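Beta-glucoside phosphorylase BglX (Unidentified, PDB 5VQE) probably cleaves beta-glucosides by phosphorolysis, passing the glucosyl unit to phosphate, as a member of glycoside hydrolase family 3. Local coordinates at residues M114-D120 against G552-V556. Numbering follows the deposited sequence.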
ATOM      1  N   MET A 114       0.242  -9.502   0.689  1.00 10.62           N
ATOM      2  CA  MET A 114      -0.042 -10.794   0.084  1.00 12.44           C
ATOM      3  C   MET A 114       0.734 -11.899   0.781  1.00 12.24           C
ATOM      4  O   MET A 114       0.216 -13.007   0.951  1.00 11.43           O
ATOM      5  CB  MET A 114       0.275 -10.779  -1.411  1.00 10.89           C
ATOM      6  CG  MET A 114      -0.116 -12.079  -2.079  1.00 11.80           C
ATOM      7  SD  MET A 114       0.163 -12.102  -3.841  1.00 14.30           S
ATOM      8  CE  MET A 114      -1.221 -11.092  -4.398  1.00 13.09           C
ATOM      9  N   GLY A 115       1.965 -11.612   1.206  1.00 12.94           N
ATOM     10  CA  GLY A 115       2.698 -12.579   2.009  1.00 16.54           C
ATOM     11  C   GLY A 115       1.960 -12.920   3.288  1.00 12.59           C
ATOM     12  O   GLY A 115       1.852 -14.087   3.667  1.00 13.15           O
ATOM     13  N   VAL A 116       1.445 -11.903   3.973  1.00 13.91           N
ATOM     14  CA  VAL A 116       0.569 -12.127   5.117  1.00 12.88           C
ATOM     15  C   VAL A 116      -0.616 -13.000   4.726  1.00 13.87           C
ATOM     16  O   VAL A 116      -1.008 -13.911   5.467  1.00 14.12           O
ATOM     17  CB  VAL A 116       0.108 -10.774   5.680  1.00 12.82           C
ATOM     18  CG1 VAL A 116      -1.034 -10.959   6.692  1.00 14.57           C
ATOM     19  CG2 VAL A 116       1.294 -10.055   6.304  1.00 14.99           C
ATOM     20  N   ALA A 117      -1.230 -12.717   3.573  1.00 13.25           N
ATOM     21  CA  ALA A 117      -2.394 -13.490   3.150  1.00 13.63           C
ATOM     22  C   ALA A 117      -2.035 -14.948   2.904  1.00 13.03           C
ATOM     23  O   ALA A 117      -2.853 -15.842   3.151  1.00 15.81           O
ATOM     24  CB  ALA A 117      -2.997 -12.889   1.883  1.00 12.78           C
ATOM     25  N   ALA A 118      -0.823 -15.203   2.401  1.00 13.30           N
ATOM     26  CA  ALA A 118      -0.391 -16.573   2.143  1.00 13.31           C
ATOM     27  C   ALA A 118      -0.272 -17.394   3.424  1.00 15.43           C
ATOM     28  O   ALA A 118      -0.369 -18.628   3.372  1.00 19.41           O
ATOM     29  CB  ALA A 118       0.938 -16.563   1.396  1.00 17.60           C
ATOM     30  N   THR A 119      -0.049 -16.752   4.578  1.00 16.14           N
ATOM     31  CA  THR A 119      -0.102 -17.500   5.835  1.00 14.86           C
ATOM     32  C   THR A 119      -1.505 -18.021   6.114  1.00 17.74           C
ATOM     33  O   THR A 119      -1.661 -18.988   6.870  1.00 14.28           O
ATOM     34  CB  THR A 119       0.350 -16.653   7.037  1.00 15.30           C
ATOM     35  OG1 THR A 119      -0.686 -15.731   7.414  1.00 13.55           O
ATOM     36  CG2 THR A 119       1.644 -15.886   6.753  1.00 15.95           C
ATOM     37  N   ASP A 120      -2.520 -17.400   5.512  1.00 15.24           N
ATOM     38  CA  ASP A 120      -3.937 -17.685   5.773  1.00 16.25           C
ATOM     39  C   ASP A 120      -4.261 -17.666   7.264  1.00 19.57           C
ATOM     40  O   ASP A 120      -5.172 -18.353   7.726  1.00 18.98           O
ATOM     41  CB  ASP A 120      -4.370 -19.012   5.151  1.00 20.88           C
ATOM     42  CG  ASP A 120      -5.868 -19.067   4.894  1.00 26.43           C
ATOM     43  OD1 ASP A 120      -6.487 -17.994   4.704  1.00 21.01           O
ATOM     44  OD2 ASP A 120      -6.434 -20.178   4.890  1.00 28.31           O
ATOM     45  N   GLY A 552       3.170 -22.081   3.073  1.00 17.72           N
ATOM     46  CA  GLY A 552       2.316 -21.072   2.479  1.00 17.75           C
ATOM     47  C   GLY A 552       1.262 -21.670   1.571  1.00 18.24           C
ATOM     48  O   GLY A 552       1.446 -22.725   0.973  1.00 15.06           O
ATOM     49  N   LYS A 553       0.136 -20.964   1.471  1.00 18.08           N
ATOM     50  CA  LYS A 553      -0.953 -21.307   0.565  1.00 17.93           C
ATOM     51  C   LYS A 553      -1.223 -20.106  -0.331  1.00 18.56           C
ATOM     52  O   LYS A 553      -1.496 -19.008   0.165  1.00 17.11           O
ATOM     53  CB  LYS A 553      -2.213 -21.692   1.343  1.00 21.61           C
ATOM     54  CG  LYS A 553      -3.445 -21.898   0.471  1.00 26.07           C
ATOM     55  CD  LYS A 553      -4.684 -22.142   1.311  1.00 28.40           C
ATOM     56  CE  LYS A 553      -5.929 -22.169   0.448  1.00 32.67           C
ATOM     57  NZ  LYS A 553      -7.112 -22.679   1.198  1.00 37.99           N
ATOM     58  N   SER A 554      -1.148 -20.315  -1.641  1.00 17.85           N
ATOM     59  CA  SER A 554      -1.335 -19.235  -2.596  1.00 16.54           C
ATOM     60  C   SER A 554      -2.659 -18.510  -2.334  1.00 16.42           C
ATOM     61  O   SER A 554      -3.717 -19.150  -2.367  1.00 15.46           O
ATOM     62  CB  SER A 554      -1.317 -19.798  -4.013  1.00 16.80           C
ATOM     63  OG  SER A 554      -0.041 -20.308  -4.328  1.00 17.20           O
ATOM     64  N   PRO A 555      -2.645 -17.202  -2.068  1.00 13.61           N
ATOM     65  CA  PRO A 555      -3.897 -16.440  -1.913  1.00 14.18           C
ATOM     66  C   PRO A 555      -4.457 -15.906  -3.221  1.00 15.46           C
ATOM     67  O   PRO A 555      -5.373 -15.076  -3.200  1.00 15.53           O
ATOM     68  CB  PRO A 555      -3.456 -15.282  -1.010  1.00 14.67           C
ATOM     69  CG  PRO A 555      -2.059 -15.000  -1.465  1.00 13.78           C
ATOM     70  CD  PRO A 555      -1.464 -16.337  -1.884  1.00 14.42           C
ATOM     71  N   VAL A 556      -3.908 -16.409  -4.324  1.00 15.48           N
ATOM     72  CA  VAL A 556      -4.163 -15.960  -5.680  1.00 15.93           C
ATOM     73  C   VAL A 556      -3.901 -17.179  -6.563  1.00 19.01           C
ATOM     74  O   VAL A 556      -3.292 -18.153  -6.121  1.00 16.17           O
ATOM     75  CB  VAL A 556      -3.220 -14.767  -5.971  1.00 19.86           C
ATOM     76  CG1 VAL A 556      -2.386 -14.989  -7.184  1.00 27.84           C
ATOM     77  CG2 VAL A 556      -3.982 -13.455  -5.990  1.00 19.10           C
TER
HETATM   78  O   HOH W   1      -3.860 -18.201   1.535  1.00 17.57           O
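One face of the P555 ring lies against A117 C and the CA and CB of A118. A117 CB sits farther out, at the CB edge of the ring and a little toward the same face. M114 CG meets the ring at its CG corner, a little toward the other face. CG of P555 lies 3.6 Å from M114 CG. CB of P555 rests 3.8 Å from A117 CB, and CD of P555 is 4.1 Å from A118 CB. The proline thus packs against M114, A117 and A118, which come together on one side of the end of the helix. M114 crosses the ring at about a right angle. Its CG is anti to the backbone N (chi1 -176°) and the chain stays extended to SD. A bend at chi3 (-76°) then places M114 CE 4.0 Å from V556 CG2.

Polar contacts lie beside this apolar patch. K553 N donates a nearly straight hydrogen bond to A118 O (3.1 Å). A CA-H...O contact runs the other way, from A118 CA to K553 O at 3.3 Å. A water donates to both A117 O and K553 O, so it bridges the C-terminal end of the helix to the loop. The D120 carboxylate faces the extended K553 chain, but OD2 and NZ are 4.5 Å apart, beyond a salt bridge. D120 OD1 is instead held by R171 and R174.

The helix 113-119 belongs to the family 3 N-terminal, TIM-barrel-type region. The 552-556 loop follows helix 534-544, far along the chain. The contact joins this late loop to the N-terminal region. P555 also makes a backbone bond with S167. A118 and S554 touch T393 on strand 393-397, T119 packs on helix 378-391, and V116 faces helix 122-138.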